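Local coordinates for protein Niban 2 (Homo sapiens, PDB 7CTP) that may suppress apoptosis and promote melanoma cell invasion, and carries a pleckstrin homology domain in this largely helical part, at residues L74-W84 and A166-M174. Sequence-based numbering, arbitrary orientation.
Sequences LFQHQEDSKKW and ARHYYFCMM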
loop_
_atom_site.group_PDB
_atom_site.type_symbol
_atom_site.label_atom_id
_atom_site.label_comp_id
_atom_site.label_asym_id
_atom_site.label_seq_id
_atom_site.Cartn_x
_atom_site.Cartn_y
_atom_site.Cartn_z
ATOM N N LEU A 74 -10.683 -25.932 3.175
ATOM C CA LEU A 74 -11.484 -25.202 2.204
ATOM C C LEU A 74 -11.730 -26.099 1.007
ATOM O O LEU A 74 -10.986 -27.053 0.763
ATOM C CB LEU A 74 -10.775 -23.934 1.704
ATOM C CG LEU A 74 -10.423 -22.843 2.700
ATOM C CD1 LEU A 74 -9.878 -21.611 2.003
ATOM C CD2 LEU A 74 -11.666 -22.519 3.475
ATOM N N PHE A 75 -12.761 -25.772 0.238
ATOM C CA PHE A 75 -12.872 -26.299 -1.108
ATOM C C PHE A 75 -12.293 -25.279 -2.080
ATOM O O PHE A 75 -12.494 -24.074 -1.914
ATOM C CB PHE A 75 -14.324 -26.607 -1.455
ATOM C CG PHE A 75 -14.951 -27.611 -0.543
ATOM C CD1 PHE A 75 -14.443 -28.897 -0.457
ATOM C CD2 PHE A 75 -16.042 -27.271 0.234
ATOM C CE1 PHE A 75 -15.022 -29.835 0.382
ATOM C CE2 PHE A 75 -16.626 -28.202 1.082
ATOM C CZ PHE A 75 -16.112 -29.485 1.154
ATOM N N GLN A 76 -11.539 -25.759 -3.066
ATOM C CA GLN A 76 -10.975 -24.906 -4.109
ATOM C C GLN A 76 -11.294 -25.471 -5.484
ATOM O O GLN A 76 -11.106 -26.667 -5.731
ATOM C CB GLN A 76 -9.459 -24.752 -3.963
ATOM C CG GLN A 76 -8.897 -23.708 -4.924
ATOM C CD GLN A 76 -7.407 -23.850 -5.170
ATOM O OE1 GLN A 76 -6.782 -24.828 -4.757
ATOM N NE2 GLN A 76 -6.830 -22.870 -5.864
ATOM N N HIS A 77 -11.764 -24.610 -6.376
ATOM C CA HIS A 77 -11.967 -25.011 -7.760
ATOM C C HIS A 77 -10.617 -25.173 -8.446
ATOM O O HIS A 77 -9.759 -24.290 -8.352
ATOM C CB HIS A 77 -12.810 -23.970 -8.483
ATOM C CG HIS A 77 -13.127 -24.323 -9.901
ATOM N ND1 HIS A 77 -12.326 -23.949 -10.961
ATOM C CD2 HIS A 77 -14.164 -25.011 -10.434
ATOM C CE1 HIS A 77 -12.858 -24.393 -12.087
ATOM N NE2 HIS A 77 -13.973 -25.040 -11.795
ATOM N N GLN A 78 -10.428 -26.299 -9.139
ATOM C CA GLN A 78 -9.169 -26.609 -9.812
ATOM C C GLN A 78 -9.272 -26.231 -11.285
ATOM O O GLN A 78 -10.184 -26.683 -11.986
ATOM C CB GLN A 78 -8.816 -28.089 -9.654
ATOM C CG GLN A 78 -8.731 -28.534 -8.208
ATOM C CD GLN A 78 -7.733 -27.723 -7.402
ATOM O OE1 GLN A 78 -6.581 -27.562 -7.802
ATOM N NE2 GLN A 78 -8.172 -27.201 -6.259
ATOM N N GLU A 79 -8.332 -25.401 -11.748
ATOM C CA GLU A 79 -8.398 -24.876 -13.108
ATOM C C GLU A 79 -8.251 -25.984 -14.145
ATOM O O GLU A 79 -8.920 -25.959 -15.185
ATOM C CB GLU A 79 -7.324 -23.805 -13.301
ATOM C CG GLU A 79 -7.346 -23.112 -14.654
ATOM C CD GLU A 79 -5.986 -22.561 -15.036
ATOM O OE1 GLU A 79 -5.663 -21.424 -14.624
ATOM O OE2 GLU A 79 -5.237 -23.272 -15.743
ATOM N N ASP A 80 -7.392 -26.973 -13.881
ATOM C CA ASP A 80 -7.114 -27.982 -14.900
ATOM C C ASP A 80 -8.276 -28.957 -15.051
ATOM O O ASP A 80 -8.733 -29.224 -16.169
ATOM C CB ASP A 80 -5.814 -28.728 -14.586
ATOM C CG ASP A 80 -5.747 -29.236 -13.160
ATOM O OD1 ASP A 80 -6.810 -29.428 -12.530
ATOM O OD2 ASP A 80 -4.618 -29.447 -12.671
ATOM N N SER A 81 -8.777 -29.487 -13.935
ATOM C CA SER A 81 -9.811 -30.516 -13.975
ATOM C C SER A 81 -11.226 -29.962 -13.941
ATOM O O SER A 81 -12.169 -30.707 -14.233
ATOM C CB SER A 81 -9.628 -31.487 -12.809
ATOM O OG SER A 81 -9.320 -30.789 -11.616
ATOM N N LYS A 82 -11.395 -28.683 -13.603
ATOM C CA LYS A 82 -12.708 -28.071 -13.384
ATOM C C LYS A 82 -13.476 -28.739 -12.242
ATOM O O LYS A 82 -14.707 -28.652 -12.188
ATOM C CB LYS A 82 -13.552 -28.077 -14.665
ATOM C CG LYS A 82 -12.859 -27.439 -15.855
ATOM C CD LYS A 82 -13.330 -26.016 -16.069
ATOM C CE LYS A 82 -12.355 -25.272 -16.938
ATOM N NZ LYS A 82 -11.140 -24.846 -16.183
ATOM N N LYS A 83 -12.767 -29.406 -11.331
ATOM C CA LYS A 83 -13.359 -30.098 -10.194
ATOM C C LYS A 83 -13.004 -29.383 -8.897
ATOM O O LYS A 83 -11.908 -28.833 -8.753
ATOM C CB LYS A 83 -12.872 -31.551 -10.115
ATOM C CG LYS A 83 -13.613 -32.530 -11.019
ATOM C CD LYS A 83 -12.740 -33.741 -11.347
ATOM C CE LYS A 83 -13.544 -34.879 -11.976
ATOM N NZ LYS A 83 -14.473 -34.412 -13.040
ATOM N N TRP A 84 -13.932 -29.412 -7.944
ATOM C CA TRP A 84 -13.672 -28.864 -6.620
ATOM C C TRP A 84 -13.005 -29.912 -5.736
ATOM O O TRP A 84 -13.469 -31.055 -5.649
ATOM C CB TRP A 84 -14.969 -28.385 -5.974
ATOM C CG TRP A 84 -15.578 -27.192 -6.630
ATOM C CD1 TRP A 84 -16.359 -27.177 -7.753
ATOM C CD2 TRP A 84 -15.473 -25.831 -6.197
ATOM N NE1 TRP A 84 -16.741 -25.889 -8.047
ATOM C CE2 TRP A 84 -16.210 -25.045 -7.106
ATOM C CE3 TRP A 84 -14.824 -25.202 -5.130
ATOM C CZ2 TRP A 84 -16.315 -23.661 -6.979
ATOM C CZ3 TRP A 84 -14.932 -23.830 -5.006
ATOM C CH2 TRP A 84 -15.671 -23.074 -5.924
ATOM N N ALA A 166 -3.546 -10.994 -12.769
ATOM C CA ALA A 166 -3.083 -12.323 -12.395
ATOM C C ALA A 166 -4.274 -13.281 -12.275
ATOM O O ALA A 166 -5.431 -12.891 -12.435
ATOM C CB ALA A 166 -2.289 -12.254 -11.094
ATOM N N ARG A 167 -4.001 -14.549 -11.972
ATOM C CA ARG A 167 -5.084 -15.519 -12.049
ATOM C C ARG A 167 -6.048 -15.334 -10.882
ATOM O O ARG A 167 -5.736 -14.712 -9.864
ATOM C CB ARG A 167 -4.553 -16.956 -12.091
ATOM C CG ARG A 167 -4.040 -17.512 -10.783
ATOM C CD ARG A 167 -4.247 -19.041 -10.718
ATOM N NE ARG A 167 -5.614 -19.392 -10.316
ATOM C CZ ARG A 167 -6.100 -20.635 -10.238
ATOM N NH1 ARG A 167 -7.365 -20.838 -9.856
ATOM N NH2 ARG A 167 -5.332 -21.674 -10.539
ATOM N N HIS A 168 -7.252 -15.853 -11.060
ATOM C CA HIS A 168 -8.288 -15.745 -10.049
ATOM C C HIS A 168 -8.412 -17.080 -9.342
ATOM O O HIS A 168 -8.161 -18.131 -9.934
ATOM C CB HIS A 168 -9.628 -15.348 -10.666
ATOM C CG HIS A 168 -9.554 -14.107 -11.502
ATOM N ND1 HIS A 168 -10.552 -13.736 -12.377
ATOM C CD2 HIS A 168 -8.598 -13.150 -11.590
ATOM C CE1 HIS A 168 -10.214 -12.603 -12.971
ATOM N NE2 HIS A 168 -9.030 -12.229 -12.515
ATOM N N TYR A 169 -8.782 -17.025 -8.069
ATOM C CA TYR A 169 -8.927 -18.211 -7.235
ATOM C C TYR A 169 -10.357 -18.309 -6.740
ATOM O O TYR A 169 -10.971 -17.296 -6.393
ATOM C CB TYR A 169 -7.974 -18.165 -6.047
ATOM C CG TYR A 169 -6.526 -18.123 -6.443
ATOM C CD1 TYR A 169 -5.836 -19.291 -6.730
ATOM C CD2 TYR A 169 -5.848 -16.917 -6.543
ATOM C CE1 TYR A 169 -4.500 -19.260 -7.098
ATOM C CE2 TYR A 169 -4.516 -16.876 -6.906
ATOM C CZ TYR A 169 -3.848 -18.052 -7.178
ATOM O OH TYR A 169 -2.522 -18.021 -7.545
ATOM N N TYR A 170 -10.887 -19.532 -6.705
ATOM C CA TYR A 170 -12.275 -19.768 -6.333
ATOM C C TYR A 170 -12.313 -20.760 -5.183
ATOM O O TYR A 170 -11.862 -21.903 -5.330
ATOM C CB TYR A 170 -13.071 -20.297 -7.525
ATOM C CG TYR A 170 -12.773 -19.560 -8.811
ATOM C CD1 TYR A 170 -13.218 -18.260 -9.005
ATOM C CD2 TYR A 170 -12.034 -20.159 -9.824
ATOM C CE1 TYR A 170 -12.948 -17.578 -10.185
ATOM C CE2 TYR A 170 -11.759 -19.484 -11.004
ATOM C CZ TYR A 170 -12.220 -18.195 -11.176
ATOM O OH TYR A 170 -11.948 -17.519 -12.352
ATOM N N PHE A 171 -12.825 -20.314 -4.042
ATOM C CA PHE A 171 -12.968 -21.124 -2.842
ATOM C C PHE A 171 -14.433 -21.166 -2.432
ATOM O O PHE A 171 -15.223 -20.295 -2.799
ATOM C CB PHE A 171 -12.155 -20.553 -1.674
ATOM C CG PHE A 171 -10.698 -20.345 -1.977
ATOM C CD1 PHE A 171 -9.843 -21.424 -2.091
ATOM C CD2 PHE A 171 -10.185 -19.066 -2.119
ATOM C CE1 PHE A 171 -8.488 -21.229 -2.356
ATOM C CE2 PHE A 171 -8.846 -18.865 -2.387
ATOM C CZ PHE A 171 -7.994 -19.947 -2.505
ATOM N N CYS A 172 -14.803 -22.175 -1.648
ATOM C CA CYS A 172 -16.054 -22.060 -0.911
ATOM C C CYS A 172 -15.899 -22.762 0.434
ATOM O O CYS A 172 -14.993 -23.577 0.645
ATOM C CB CYS A 172 -17.270 -22.572 -1.720
ATOM S SG CYS A 172 -17.333 -24.301 -2.053
ATOM N N MET A 173 -16.762 -22.367 1.360
ATOM C CA MET A 173 -16.758 -22.860 2.726
ATOM C C MET A 173 -18.114 -23.474 3.043
ATOM O O MET A 173 -19.114 -23.230 2.362
ATOM C CB MET A 173 -16.453 -21.741 3.729
ATOM C CG MET A 173 -15.053 -21.162 3.615
ATOM S SD MET A 173 -14.974 -19.932 2.293
ATOM C CE MET A 173 -13.212 -19.709 2.128
ATOM N N MET A 174 -18.130 -24.259 4.111
ATOM C CA MET A 174 -19.319 -25.025 4.443
ATOM C C MET A 174 -20.349 -24.190 5.191
ATOM O O MET A 174 -21.554 -24.444 5.076
ATOM C CB MET A 174 -18.911 -26.238 5.267
ATOM C CG MET A 174 -19.950 -27.281 5.318
ATOM S SD MET A 174 -19.215 -28.908 5.243
ATOM C CE MET A 174 -17.664 -28.679 6.042
HETATM O O HOH W 1 -9.136 -21.724 -7.585
#
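Three groups grip one water where H77 and Y170 part company: it donates to H77 O at 2.7 Å and accepts from Y170 N at 2.9 Å and from Q76 NE2. H77 N donates to Y170 O at 2.9 Å, nearly straight at 163°, and beyond it F75 and C172 form a hydrogen-bonded antiparallel pair, each N-H reaching the other's carbonyl. H77 and Y170 make an offset edge-to-face pair, the edge of Y170 turned to the imidazole face; the Y170 hydroxyl hydrogen-bonds to that of Y130. A chi1 of 67° sets C172 SG between backbone N and carbonyl carbon, where it touches F75 CB and sits 3.8 Å from W84 CZ3, while H77 CB lies over the W84 ring centre on the opposite side of its plane. The first and last strands of the PH domain, 70-77 and 169-173, lie side by side in the middle of its antiparallel sheet, the second leading on to helix 176-194. On the face with Q76 and F171, Q76 CG lies 3.6 Å from F171 CE1, and L74 CD2 presses tightly on M173 CE at 3.5 Å. Past the strand pairing, R167 bends back at chi3 (-82°) to hold H168 O side-on with NE and NH1, its guanidinium against the face of the Y169 ring. E79 OE1 stands over one guanidinium face, 4.1 Å from R167 NH2, a charge attraction without a directed bond. Replacing R167 by an alanine would probably leave H168 O without both side-chain donors and E79 without its positive neighbour. E79 also touches Q269 of helix 260-337.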